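Local coordinates for protein putative glutathionylspermidine synthase (Methylobacillus flagellatus, PDB 3N6X) that is probably an ATP-dependent ligase built on a circularly permuted ATP-grasp fold, thought to act as a glutathionylspermidine synthase though its substrates remain unproven, at residues A[163-168]-A[317-322]; A[142-147]-A[309-314]; A[51-56]-A[181-186]; A[172-177]-A[194-199]; A[222-227]-A[246-251]. All blocks are in the same frame, centred on the assembly; numbering follows the deposited sequence.

In the fold
Contacts 1 and 2 lie near the middle of the chain and touch each other: the Asn-311 amide group of contact 2 also bonds Leu-164 O of contact 1. Both join strand ends to the 309-322 region, contact 2 in fully buried surroundings, contact 1 beside a sulfate and water. Contact 5, also buried, reaches the same sheet as contact 2, but by regular parallel strand pairing. Contacts 3 and 4 share helix 170-183 and are partly exposed; contact 3 is the farthest out, its centre about 27 Å from the chain's centre. In contact 4 an arginine bonds a carbonyl directly and through water; in contact 3 one lies across a leucine and reaches a glutamate through water.

Contact 1. Residues A[163-168]-A[317-322]; sequences NLRTPS and VADDKD. With SO4 (sulfate ion), chain B.
Asp-319 holds Leu-164 and Arg-165 at once. Its OD2 accepts from Leu-164 N at 2.8 Å in a nearly straight bond, met from above the carboxylate plane, while OD1 takes a salt bridge from Arg-165 NE, also 2.8 Å, on its syn side. Arg-165 NH2 adds a bond to the same OD1, so the guanidinium grips one oxygen side-on with two nitrogens. Beside the carboxylate the packing is tight: Leu-164 slides past Asp-319, and its CD1 rests 3.5 Å from Ala-318 CB, a methyl small enough to fit between the leucine and helix 81-105. The loop after strand 157-163 thus meets the end of helix 316-319 within the ATP-grasp fold, and an Asx turn at Asp-320, in which OD2 accepts from Asp-322 N, shapes the chain beyond the helix. The solvent side is the tip of Arg-165, where water 1 links NH2 (2.9 Å) to Asp-320 OD1 (2.8 Å). A glycerol bonds Asp-319 OD2. Separately, a sulfate, probably from the crystallisation liquor, is firmly bound in the loop, taking Arg-165 N on O2 and Thr-166 N on O4, both 2.7 Å; the Thr-166 hydroxyl donates to O4 as well.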
# COMPACT_ATOMS: atom_id res chain seq x y z
N ASN A 163 -0.50 -0.28 5.32
CA ASN A 163 -1.13 1.00 4.92
C ASN A 163 -2.63 0.89 5.07
O ASN A 163 -3.29 0.30 4.21
CB ASN A 163 -0.76 1.37 3.47
CG ASN A 163 0.72 1.44 3.23
OD1 ASN A 163 1.38 2.44 3.53
ND2 ASN A 163 1.28 0.36 2.70
N LEU A 164 -3.18 1.44 6.17
CA LEU A 164 -4.58 1.25 6.54
C LEU A 164 -5.39 2.55 6.63
O LEU A 164 -6.54 2.52 7.07
CB LEU A 164 -4.66 0.51 7.91
CG LEU A 164 -3.72 -0.69 8.14
CD1 LEU A 164 -3.71 -1.09 9.59
CD2 LEU A 164 -4.13 -1.87 7.30
N ARG A 165 -4.78 3.69 6.29
CA ARG A 165 -5.45 4.99 6.42
C ARG A 165 -6.26 5.34 5.15
O ARG A 165 -7.49 5.20 5.16
CB ARG A 165 -4.43 6.09 6.80
CG ARG A 165 -3.89 5.88 8.22
CD ARG A 165 -2.62 6.64 8.50
NE ARG A 165 -1.87 6.02 9.58
CZ ARG A 165 -1.02 6.66 10.38
NH1 ARG A 165 -0.82 7.96 10.24
NH2 ARG A 165 -0.39 6.01 11.35
N THR A 166 -5.57 5.74 4.06
CA THR A 166 -6.19 5.98 2.74
C THR A 166 -5.25 5.34 1.67
O THR A 166 -4.63 6.08 0.88
CB THR A 166 -6.40 7.52 2.47
OG1 THR A 166 -5.13 8.19 2.58
CG2 THR A 166 -7.42 8.17 3.43
N PRO A 167 -4.98 3.98 1.75
CA PRO A 167 -3.99 3.37 0.82
C PRO A 167 -4.20 3.74 -0.64
O PRO A 167 -5.34 3.83 -1.12
CB PRO A 167 -4.15 1.86 1.08
CG PRO A 167 -5.43 1.72 1.80
CD PRO A 167 -5.59 2.96 2.61
N SER A 168 -3.10 3.99 -1.35
CA SER A 168 -3.15 4.42 -2.75
C SER A 168 -2.22 3.61 -3.64
O SER A 168 -1.39 2.86 -3.14
CB SER A 168 -2.83 5.91 -2.85
OG SER A 168 -1.54 6.18 -2.32
N VAL A 317 -3.89 3.78 14.43
CA VAL A 317 -3.24 3.14 15.57
C VAL A 317 -2.64 1.77 15.19
O VAL A 317 -1.66 1.35 15.81
CB VAL A 317 -4.17 3.09 16.82
CG1 VAL A 317 -5.31 2.07 16.64
CG2 VAL A 317 -3.38 2.79 18.09
N ALA A 318 -3.17 1.11 14.14
CA ALA A 318 -2.70 -0.21 13.71
C ALA A 318 -1.51 -0.17 12.71
O ALA A 318 -0.73 -1.13 12.66
CB ALA A 318 -3.84 -1.02 13.13
N ASP A 319 -1.37 0.90 11.93
CA ASP A 319 -0.26 0.98 10.99
C ASP A 319 0.81 1.99 11.39
O ASP A 319 1.76 2.20 10.63
CB ASP A 319 -0.75 1.19 9.54
CG ASP A 319 -1.39 2.54 9.29
OD1 ASP A 319 -1.61 3.28 10.27
OD2 ASP A 319 -1.70 2.83 8.12
N ASP A 320 0.69 2.57 12.60
CA ASP A 320 1.73 3.44 13.17
C ASP A 320 3.03 2.64 13.38
O ASP A 320 2.99 1.46 13.74
CB ASP A 320 1.27 4.03 14.51
CG ASP A 320 2.26 5.02 15.09
OD1 ASP A 320 2.24 6.19 14.65
OD2 ASP A 320 3.10 4.60 15.91
N LYS A 321 4.18 3.29 13.17
CA LYS A 321 5.51 2.68 13.30
C LYS A 321 5.73 1.95 14.64
O LYS A 321 6.38 0.91 14.67
CB LYS A 321 6.63 3.71 12.99
CG LYS A 321 7.33 4.32 14.21
CD LYS A 321 6.70 5.63 14.67
CE LYS A 321 7.72 6.56 15.30
NZ LYS A 321 8.26 6.05 16.59
N ASP A 322 5.11 2.46 15.74
CA ASP A 322 5.23 1.83 17.06
C ASP A 322 4.34 0.60 17.26
O ASP A 322 4.58 -0.19 18.18
CB ASP A 322 5.01 2.85 18.18
CG ASP A 322 6.11 3.89 18.31
OD1 ASP A 322 7.29 3.54 18.03
OD2 ASP A 322 5.80 5.03 18.70
S SO4 B . -1.95 5.09 3.88
O1 SO4 B . -1.37 4.39 2.75
O2 SO4 B . -2.57 4.14 4.78
O3 SO4 B . -0.91 5.82 4.56
O4 SO4 B . -2.93 6.03 3.42
O HOH W 1 1.80 7.69 12.38

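Contact 2. Residues A[142-147]-A[309-314]; sequences AHIAGV and LANAVG
Asn-311 reaches over to Ile-144 and bonds both polar atoms of its backbone. Its OD1 accepts from Ile-144 N at 3.0 Å, and its ND2 donates to Ile-144 O at 2.9 Å in an almost straight bond that lies near the amide plane and in the plane of the carbonyl. The side chain therefore does for this strand what a neighbouring peptide would do, and asparagine suits the task because it carries donor and acceptor on one flat group. Two torsions set it up: CG stands anti to the carbonyl carbon (chi1 -70°), and OD1 is nearly eclipsed with CA (chi2 -7°). The second N-H of ND2 is used too, by Leu-164 O. A cis peptide bond joins Ala-310 to Asn-311.

His-143 lies alongside, its side chain sliding past that of Asn-311 in the opposite direction. The ring of His-143 turns one face to the methyl of Ala-310. CB of Ala-310 stands 3.5 Å from the ring centroid, a CH-pi contact somewhat offset toward the rim, where it is closest to ND1 at 3.4 Å. Alanine fits since its single methyl lets the ring lie close. At the ring edge comes Ala-312 N, 3.9 Å from ND1.

All the touching residues are buried. Strand 144-151 lies beside strands 157-163 and 423-435, strand 308-310 beside strand 268-275, so the contact joins two sheets, with helix 199-209 packing on both Ile-144 and Ala-310.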
# COMPACT_ATOMS: atom_id res chain seq x y z
N ALA A 142 -10.35 -1.54 8.26
CA ALA A 142 -9.54 -1.32 7.08
C ALA A 142 -10.17 -2.07 5.92
O ALA A 142 -9.85 -3.24 5.68
CB ALA A 142 -8.11 -1.81 7.31
N HIS A 143 -11.11 -1.40 5.23
CA HIS A 143 -11.84 -1.94 4.06
C HIS A 143 -10.84 -2.16 2.93
O HIS A 143 -10.97 -3.10 2.16
CB HIS A 143 -12.98 -0.98 3.64
CG HIS A 143 -13.94 -0.71 4.75
ND1 HIS A 143 -13.61 0.12 5.81
CD2 HIS A 143 -15.15 -1.27 4.99
CE1 HIS A 143 -14.64 0.07 6.64
NE2 HIS A 143 -15.60 -0.75 6.20
N ILE A 144 -9.81 -1.29 2.88
CA ILE A 144 -8.68 -1.43 1.97
C ILE A 144 -7.39 -1.38 2.79
O ILE A 144 -7.17 -0.42 3.55
CB ILE A 144 -8.66 -0.35 0.86
CG1 ILE A 144 -10.04 -0.20 0.17
CG2 ILE A 144 -7.52 -0.63 -0.17
CD1 ILE A 144 -10.09 0.93 -0.79
N ALA A 145 -6.51 -2.37 2.59
CA ALA A 145 -5.23 -2.43 3.26
C ALA A 145 -4.14 -2.68 2.25
O ALA A 145 -4.20 -3.67 1.51
CB ALA A 145 -5.24 -3.54 4.29
N GLY A 146 -3.18 -1.78 2.19
CA GLY A 146 -1.99 -1.94 1.36
C GLY A 146 -0.87 -2.57 2.17
O GLY A 146 -0.65 -2.20 3.32
N VAL A 147 -0.22 -3.58 1.61
CA VAL A 147 0.86 -4.30 2.31
C VAL A 147 2.12 -4.19 1.49
O VAL A 147 2.18 -4.75 0.40
CB VAL A 147 0.47 -5.81 2.55
CG1 VAL A 147 1.54 -6.53 3.38
CG2 VAL A 147 -0.90 -5.95 3.20
N LEU A 309 -18.25 4.86 7.18
CA LEU A 309 -17.02 5.46 6.65
C LEU A 309 -16.04 4.35 6.35
O LEU A 309 -15.92 3.40 7.14
CB LEU A 309 -16.41 6.47 7.65
CG LEU A 309 -17.28 7.71 7.99
CD1 LEU A 309 -16.57 8.62 8.96
CD2 LEU A 309 -17.66 8.48 6.74
N ALA A 310 -15.41 4.41 5.20
CA ALA A 310 -14.45 3.39 4.78
C ALA A 310 -13.25 4.07 4.13
O ALA A 310 -13.42 4.79 3.17
CB ALA A 310 -15.11 2.44 3.79
N ASN A 311 -12.04 3.92 4.71
CA ASN A 311 -11.78 3.13 5.92
C ASN A 311 -12.34 3.83 7.17
O ASN A 311 -12.61 5.04 7.15
CB ASN A 311 -10.28 2.89 6.08
CG ASN A 311 -9.69 1.93 5.06
OD1 ASN A 311 -10.40 1.31 4.26
ND2 ASN A 311 -8.39 1.75 5.10
N ALA A 312 -12.59 3.04 8.22
CA ALA A 312 -13.10 3.55 9.48
C ALA A 312 -12.19 4.62 10.04
O ALA A 312 -11.00 4.67 9.71
CB ALA A 312 -13.21 2.40 10.48
N VAL A 313 -12.74 5.47 10.92
CA VAL A 313 -11.98 6.46 11.67
C VAL A 313 -11.15 5.69 12.75
O VAL A 313 -11.65 4.73 13.32
CB VAL A 313 -12.96 7.50 12.33
CG1 VAL A 313 -12.25 8.36 13.38
CG2 VAL A 313 -13.63 8.38 11.27
N GLY A 314 -9.90 6.10 12.96
CA GLY A 314 -9.04 5.52 13.99
C GLY A 314 -8.24 4.29 13.61
O GLY A 314 -7.75 3.58 14.50

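Contact 3. Residues A[51-56]-A[181-186]; sequences RRVGIT and MRLFPE
Arg-52 lies across Leu-183, and its side chain can be followed outward from helix 42-53. CB lies 4.0 Å from Leu-183 CD2. CG stands anti to the carbonyl carbon (chi1 -66°), and from there the chain runs extended to NE, which brings CD to 3.9 Å from the same leucine methyl. The long aliphatic part thus crosses the leucine obliquely before the charged end begins. At the tip NH1 comes 2.9 Å from Leu-183 O, though at an angle too poor for a hydrogen bond, and it lies 3.9 Å from Phe-184 CD1. NH2 instead bonds water 2 at 2.9 Å, and that water donates to Glu-186 OE2 at 3.1 Å, so the opposite charges meet through a solvent molecule.

Val-53 closes the apolar side. It meets Leu-183 at about a right angle, CG1 being 4.1 Å from CD2, and the leucine extends the patch to Leu-49 of helix 42-53. Phe-184 in turn lies under Leu-183 CB, which sits over the ring centre, and packs edge-to-face with Trp-30, whose NE1 also bonds Glu-186 OE2.

The positive guanidinium stands by the last carbonyl of helix 170-183, Leu-183 O, a position that would be electrostatically favourable. Both helices stop here: Gly-54 leaves helical angles with positive phi, which suits glycine, and Phe-184 is the first residue to leave the helical angles of helix 170-183, just before Pro-185. The arrangement is that of two helix C-termini packed against each other at the protein surface.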
# COMPACT_ATOMS: atom_id res chain seq x y z
N ARG A 51 7.93 6.23 -29.92
CA ARG A 51 7.44 5.91 -31.27
C ARG A 51 6.01 5.35 -31.25
O ARG A 51 5.19 5.72 -32.09
CB ARG A 51 8.36 4.90 -31.97
CG ARG A 51 9.64 5.49 -32.55
CD ARG A 51 10.35 4.50 -33.48
NE ARG A 51 10.31 3.12 -32.97
CZ ARG A 51 11.24 2.58 -32.19
NH1 ARG A 51 12.31 3.28 -31.84
NH2 ARG A 51 11.12 1.33 -31.77
N ARG A 52 5.72 4.44 -30.29
CA ARG A 52 4.42 3.79 -30.18
C ARG A 52 3.41 4.62 -29.38
O ARG A 52 2.30 4.87 -29.88
CB ARG A 52 4.56 2.38 -29.57
CG ARG A 52 5.31 1.38 -30.44
CD ARG A 52 5.14 -0.02 -29.89
NE ARG A 52 6.10 -0.97 -30.44
CZ ARG A 52 6.05 -2.29 -30.23
NH1 ARG A 52 5.06 -2.82 -29.52
NH2 ARG A 52 6.97 -3.09 -30.76
N VAL A 53 3.75 5.01 -28.14
CA VAL A 53 2.80 5.72 -27.26
C VAL A 53 3.14 7.20 -26.91
O VAL A 53 2.41 7.82 -26.14
CB VAL A 53 2.32 4.87 -26.03
CG1 VAL A 53 1.42 3.72 -26.48
CG2 VAL A 53 3.49 4.37 -25.19
N GLY A 54 4.17 7.75 -27.55
CA GLY A 54 4.56 9.16 -27.39
C GLY A 54 4.98 9.58 -26.00
O GLY A 54 4.70 10.71 -25.59
N ILE A 55 5.69 8.69 -25.28
CA ILE A 55 6.17 8.97 -23.92
C ILE A 55 7.59 9.57 -23.92
O ILE A 55 8.45 9.11 -24.67
CB ILE A 55 6.09 7.70 -23.03
CG1 ILE A 55 4.64 7.31 -22.73
CG2 ILE A 55 6.89 7.88 -21.74
CD1 ILE A 55 4.51 5.94 -22.08
N THR A 56 7.83 10.56 -23.04
CA THR A 56 9.15 11.18 -22.82
C THR A 56 9.41 11.27 -21.31
O THR A 56 8.66 11.96 -20.59
CB THR A 56 9.25 12.54 -23.54
OG1 THR A 56 8.10 13.34 -23.22
CG2 THR A 56 9.39 12.41 -25.06
N MSE A 181 -0.81 -4.38 -22.29
CA MSE A 181 -1.74 -5.00 -23.23
C MSE A 181 -1.77 -4.22 -24.56
O MSE A 181 -1.90 -4.82 -25.63
CB MSE A 181 -3.15 -5.10 -22.61
CG MSE A 181 -4.18 -5.78 -23.55
SE MSE A 181 -3.69 -7.64 -24.06
CE MSE A 181 -4.25 -8.49 -22.42
N ARG A 182 -1.66 -2.88 -24.48
CA ARG A 182 -1.66 -2.01 -25.66
C ARG A 182 -0.35 -2.18 -26.46
O ARG A 182 -0.39 -2.29 -27.68
CB ARG A 182 -1.86 -0.55 -25.22
CG ARG A 182 -2.21 0.42 -26.32
CD ARG A 182 -2.35 1.82 -25.73
NE ARG A 182 -3.01 2.76 -26.63
CZ ARG A 182 -3.14 4.06 -26.38
NH1 ARG A 182 -2.64 4.58 -25.27
NH2 ARG A 182 -3.76 4.85 -27.25
N LEU A 183 0.80 -2.24 -25.76
CA LEU A 183 2.10 -2.39 -26.42
C LEU A 183 2.35 -3.80 -26.93
O LEU A 183 2.79 -3.96 -28.07
CB LEU A 183 3.25 -2.00 -25.46
CG LEU A 183 3.37 -0.54 -25.04
CD1 LEU A 183 4.35 -0.40 -23.88
CD2 LEU A 183 3.81 0.35 -26.20
N PHE A 184 2.15 -4.83 -26.07
CA PHE A 184 2.52 -6.22 -26.41
C PHE A 184 1.38 -7.26 -26.24
O PHE A 184 1.53 -8.21 -25.47
CB PHE A 184 3.78 -6.65 -25.63
CG PHE A 184 4.76 -5.54 -25.34
CD1 PHE A 184 5.59 -5.04 -26.35
CD2 PHE A 184 4.88 -5.00 -24.07
CE1 PHE A 184 6.51 -4.02 -26.08
CE2 PHE A 184 5.81 -3.98 -23.80
CZ PHE A 184 6.62 -3.51 -24.80
N PRO A 185 0.28 -7.16 -27.04
CA PRO A 185 -0.80 -8.16 -26.91
C PRO A 185 -0.33 -9.60 -27.07
O PRO A 185 -0.79 -10.48 -26.35
CB PRO A 185 -1.80 -7.75 -28.02
CG PRO A 185 -1.03 -6.85 -28.93
CD PRO A 185 -0.06 -6.14 -28.06
N GLU A 186 0.65 -9.83 -27.96
CA GLU A 186 1.20 -11.16 -28.23
C GLU A 186 1.83 -11.82 -26.98
O GLU A 186 1.81 -13.05 -26.85
CB GLU A 186 2.18 -11.13 -29.43
CG GLU A 186 3.51 -10.43 -29.15
CD GLU A 186 3.55 -8.91 -29.25
OE1 GLU A 186 2.47 -8.29 -29.43
OE2 GLU A 186 4.66 -8.35 -29.13
O HOH W 2 6.16 -5.82 -30.19

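Contact 4. Residues A[172-177]-A[194-199]; sequences YMLENR and APVEHY
Ala-194 O accepts two bonds, one from Arg-177 NH1 at 3.0 Å and one, at 2.8 Å, from water 3, which Arg-177 NH2 holds. The contact packs one side of helix 170-183 against the loop leading into helix 199-209, where a type I beta turn runs from Val-196 to Tyr-199. Arginine suits the place because its other nitrogen, NE, makes a salt bridge to Asp-468 and so fixes the group's rotation, while NH1 also bonds a glycerol. The side chain folds back to do this, bent at chi2 (60°), which places CD, and at chi3 (47°), which places NE, and the direct bond is bent (146° at the hydrogen).

Val-196 packs against the same side chain. Its CG2 lies over one face of the guanidinium, toward the rim, and 3.8 Å from Arg-177 CB. Deeper in, Met-173, present as selenomethionine, bends at chi3 and puts CE 4.1 Å from Tyr-199 CB, the two side chains crossing at about a right angle; its terminal methyl lies between Val-196 and Tyr-199. At the turn itself, Val-196 O accepts from Tyr-199 N at 3.1 Å, and the CD2 methyl of Leu-174 touches this same oxygen at 3.4 Å.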
# COMPACT_ATOMS: atom_id res chain seq x y z
N TYR A 172 -2.04 3.13 -10.73
CA TYR A 172 -0.82 2.71 -11.41
C TYR A 172 -0.88 1.21 -11.75
O TYR A 172 -0.48 0.81 -12.83
CB TYR A 172 0.41 3.02 -10.57
CG TYR A 172 0.71 4.50 -10.44
CD1 TYR A 172 1.27 5.21 -11.50
CD2 TYR A 172 0.52 5.16 -9.23
CE1 TYR A 172 1.55 6.58 -11.38
CE2 TYR A 172 0.81 6.52 -9.11
CZ TYR A 172 1.31 7.23 -10.19
OH TYR A 172 1.60 8.57 -10.06
N MSE A 173 -1.46 0.40 -10.86
CA MSE A 173 -1.62 -1.04 -11.10
C MSE A 173 -2.53 -1.27 -12.32
O MSE A 173 -2.19 -2.06 -13.21
CB MSE A 173 -2.20 -1.74 -9.84
CG MSE A 173 -2.60 -3.20 -10.09
SE MSE A 173 -3.45 -4.05 -8.55
CE MSE A 173 -5.29 -3.68 -8.98
N LEU A 174 -3.67 -0.57 -12.36
CA LEU A 174 -4.64 -0.73 -13.44
C LEU A 174 -4.13 -0.21 -14.78
O LEU A 174 -4.23 -0.92 -15.77
CB LEU A 174 -6.00 -0.10 -13.06
CG LEU A 174 -6.68 -0.74 -11.85
CD1 LEU A 174 -7.88 0.07 -11.40
CD2 LEU A 174 -7.08 -2.18 -12.13
N GLU A 175 -3.48 0.98 -14.78
CA GLU A 175 -2.93 1.59 -15.99
C GLU A 175 -1.72 0.88 -16.54
O GLU A 175 -1.52 0.87 -17.75
CB GLU A 175 -2.64 3.09 -15.79
CG GLU A 175 -3.90 3.96 -15.80
CD GLU A 175 -4.83 3.75 -16.99
OE1 GLU A 175 -4.34 3.76 -18.15
OE2 GLU A 175 -6.05 3.55 -16.77
N ASN A 176 -0.90 0.28 -15.66
CA ASN A 176 0.28 -0.44 -16.12
C ASN A 176 -0.12 -1.68 -16.89
O ASN A 176 0.51 -2.00 -17.89
CB ASN A 176 1.23 -0.78 -14.97
CG ASN A 176 1.95 0.41 -14.42
OD1 ASN A 176 1.94 1.50 -14.99
ND2 ASN A 176 2.55 0.24 -13.24
N ARG A 177 -1.22 -2.34 -16.47
CA ARG A 177 -1.71 -3.52 -17.19
C ARG A 177 -2.22 -3.11 -18.59
O ARG A 177 -1.87 -3.75 -19.59
CB ARG A 177 -2.82 -4.24 -16.40
CG ARG A 177 -3.48 -5.39 -17.20
CD ARG A 177 -2.47 -6.49 -17.60
NE ARG A 177 -1.62 -6.89 -16.47
CZ ARG A 177 -2.01 -7.73 -15.52
NH1 ARG A 177 -3.18 -8.33 -15.59
NH2 ARG A 177 -1.21 -7.99 -14.50
N ALA A 194 -3.54 -13.41 -14.95
CA ALA A 194 -4.83 -13.15 -14.31
C ALA A 194 -5.22 -11.67 -14.47
O ALA A 194 -4.35 -10.80 -14.42
CB ALA A 194 -4.77 -13.52 -12.84
N PRO A 195 -6.52 -11.36 -14.74
CA PRO A 195 -6.91 -9.95 -14.95
C PRO A 195 -7.00 -9.15 -13.65
O PRO A 195 -7.13 -9.73 -12.57
CB PRO A 195 -8.27 -10.07 -15.63
CG PRO A 195 -8.84 -11.34 -15.10
CD PRO A 195 -7.68 -12.28 -14.89
N VAL A 196 -6.97 -7.80 -13.76
CA VAL A 196 -7.00 -6.90 -12.59
C VAL A 196 -8.09 -5.84 -12.69
O VAL A 196 -8.44 -5.22 -11.67
CB VAL A 196 -5.61 -6.23 -12.33
CG1 VAL A 196 -4.59 -7.24 -11.83
CG2 VAL A 196 -5.10 -5.50 -13.57
N GLU A 197 -8.60 -5.57 -13.92
CA GLU A 197 -9.52 -4.45 -14.17
C GLU A 197 -10.89 -4.50 -13.49
O GLU A 197 -11.62 -3.51 -13.51
CB GLU A 197 -9.60 -4.09 -15.65
CG GLU A 197 -10.25 -5.14 -16.54
CD GLU A 197 -10.29 -4.73 -18.00
OE1 GLU A 197 -11.04 -3.78 -18.33
OE2 GLU A 197 -9.53 -5.32 -18.80
N HIS A 198 -11.21 -5.62 -12.82
CA HIS A 198 -12.47 -5.77 -12.08
C HIS A 198 -12.35 -5.23 -10.63
O HIS A 198 -13.35 -5.22 -9.90
CB HIS A 198 -12.92 -7.24 -12.08
CG HIS A 198 -11.91 -8.18 -11.49
ND1 HIS A 198 -10.64 -8.34 -12.03
CD2 HIS A 198 -12.04 -9.01 -10.43
CE1 HIS A 198 -10.04 -9.25 -11.29
NE2 HIS A 198 -10.84 -9.68 -10.31
N TYR A 199 -11.14 -4.78 -10.23
CA TYR A 199 -10.87 -4.23 -8.89
C TYR A 199 -11.92 -3.18 -8.46
O TYR A 199 -12.55 -3.39 -7.44
CB TYR A 199 -9.42 -3.67 -8.78
CG TYR A 199 -9.14 -2.94 -7.47
CD1 TYR A 199 -9.53 -1.61 -7.30
CD2 TYR A 199 -8.53 -3.59 -6.40
CE1 TYR A 199 -9.34 -0.95 -6.09
CE2 TYR A 199 -8.31 -2.93 -5.19
CZ TYR A 199 -8.73 -1.62 -5.04
OH TYR A 199 -8.52 -0.96 -3.85
O HOH W 3 -2.10 -10.29 -12.91

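Contact 5. Residues A[222-227]-A[246-251]; sequences LLTPGA and LVEGQD
Backbone bonds first join Leu-222 and Thr-224 to Val-247. Val-247 N donates to Leu-222 O at 2.9 Å, and Val-247 O accepts from Thr-224 N at 2.8 Å. One residue bonding two that flank Leu-223 is the pattern of parallel strands, and Leu-223 CA adds a CA-H...O contact to Val-247 O.

Apolar contacts sit on both faces of the sheet. On one, Leu-222 and Leu-246 lie side by side, pointing the same way, with CD2 of Leu-222 4.0 Å from CD1 of Leu-246; Thr-224 CG2 reaches that CD1 at 3.8 Å. This face is covered by helix 232-242, through Ile-238 and Tyr-232, for the two strands and that helix form a beta-alpha-beta crossover. On the other face Leu-223 reaches past Val-247, its CD1 lying 3.5 Å from Gly-249 N.

Polar bonds cluster beyond the paired residues. Thr-224 holds OG1 anti to its backbone N (chi1 -176°), pointing it to His-235 on the helix, while its methyl faces Leu-246; a weak bond from Gly-226 N also reaches OG1. Water 4 bridges Thr-224 O and Gly-249 N. Gly-226 adopts angles at which a CB would be jammed against the carbonyl oxygen of the residue before, which calls for glycine. Glu-248 OE2 approaches Gly-226 CA to 3.7 Å. Glu-248 N donates to Asp-251 OD2 at 2.9 Å and Gln-250 NE2 bonds Glu-248 OE1, bracing the 3-10 turn that starts at Gly-249.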
# COMPACT_ATOMS: atom_id res chain seq x y z
N LEU A 222 -17.57 8.87 -3.09
CA LEU A 222 -16.15 8.98 -2.76
C LEU A 222 -15.87 10.42 -2.31
O LEU A 222 -15.98 11.36 -3.11
CB LEU A 222 -15.26 8.61 -3.97
CG LEU A 222 -13.77 8.26 -3.65
CD1 LEU A 222 -13.13 7.53 -4.82
CD2 LEU A 222 -12.94 9.51 -3.32
N LEU A 223 -15.55 10.61 -1.00
CA LEU A 223 -15.23 11.93 -0.46
C LEU A 223 -13.74 12.28 -0.69
O LEU A 223 -12.86 11.60 -0.18
CB LEU A 223 -15.62 12.02 1.02
CG LEU A 223 -15.20 13.27 1.80
CD1 LEU A 223 -15.93 14.53 1.30
CD2 LEU A 223 -15.44 13.08 3.29
N THR A 224 -13.49 13.29 -1.54
CA THR A 224 -12.14 13.73 -1.90
C THR A 224 -11.80 15.11 -1.29
O THR A 224 -12.69 15.97 -1.19
CB THR A 224 -11.98 13.76 -3.45
OG1 THR A 224 -10.64 14.10 -3.78
CG2 THR A 224 -12.93 14.76 -4.14
N PRO A 225 -10.51 15.38 -0.95
CA PRO A 225 -10.15 16.74 -0.52
C PRO A 225 -10.23 17.74 -1.68
O PRO A 225 -10.49 18.92 -1.46
CB PRO A 225 -8.72 16.59 0.00
CG PRO A 225 -8.19 15.38 -0.65
CD PRO A 225 -9.34 14.48 -0.99
N GLY A 226 -10.09 17.25 -2.91
CA GLY A 226 -10.18 18.06 -4.11
C GLY A 226 -8.91 18.04 -4.96
O GLY A 226 -7.95 17.33 -4.63
N ALA A 227 -8.90 18.85 -6.05
CA ALA A 227 -7.82 18.94 -7.05
C ALA A 227 -6.42 19.24 -6.50
O ALA A 227 -5.44 18.73 -7.05
CB ALA A 227 -8.18 19.91 -8.15
N LEU A 246 -18.20 11.60 -7.12
CA LEU A 246 -17.01 12.14 -6.51
C LEU A 246 -17.42 13.44 -5.82
O LEU A 246 -17.84 14.39 -6.50
CB LEU A 246 -15.95 12.41 -7.60
CG LEU A 246 -14.58 12.93 -7.11
CD1 LEU A 246 -13.80 11.83 -6.44
CD2 LEU A 246 -13.78 13.50 -8.28
N VAL A 247 -17.39 13.46 -4.49
CA VAL A 247 -17.84 14.61 -3.73
C VAL A 247 -16.74 15.24 -2.89
O VAL A 247 -15.77 14.57 -2.53
CB VAL A 247 -19.09 14.28 -2.85
CG1 VAL A 247 -20.30 13.89 -3.71
CG2 VAL A 247 -18.78 13.20 -1.81
N GLU A 248 -16.92 16.52 -2.54
CA GLU A 248 -16.09 17.27 -1.61
C GLU A 248 -16.97 17.56 -0.39
O GLU A 248 -18.18 17.35 -0.45
CB GLU A 248 -15.57 18.56 -2.26
CG GLU A 248 -14.45 18.30 -3.25
CD GLU A 248 -14.00 19.48 -4.09
OE1 GLU A 248 -14.11 20.63 -3.62
OE2 GLU A 248 -13.48 19.24 -5.20
N GLY A 249 -16.35 17.96 0.72
CA GLY A 249 -17.07 18.21 1.97
C GLY A 249 -18.34 19.04 1.82
O GLY A 249 -19.41 18.64 2.32
N GLN A 250 -18.23 20.16 1.10
CA GLN A 250 -19.34 21.12 0.91
C GLN A 250 -20.53 20.56 0.13
O GLN A 250 -21.62 21.14 0.19
CB GLN A 250 -18.82 22.45 0.30
CG GLN A 250 -18.22 22.31 -1.12
CD GLN A 250 -16.73 21.96 -1.13
OE1 GLN A 250 -16.13 21.57 -0.11
NE2 GLN A 250 -16.13 22.06 -2.31
N ASP A 251 -20.34 19.41 -0.57
CA ASP A 251 -21.38 18.74 -1.36
C ASP A 251 -22.32 17.90 -0.49
O ASP A 251 -23.37 17.45 -0.97
CB ASP A 251 -20.74 17.85 -2.44
CG ASP A 251 -19.95 18.63 -3.45
OD1 ASP A 251 -20.37 19.76 -3.79
OD2 ASP A 251 -18.89 18.12 -3.91
O HOH W 4 -13.57 17.94 0.65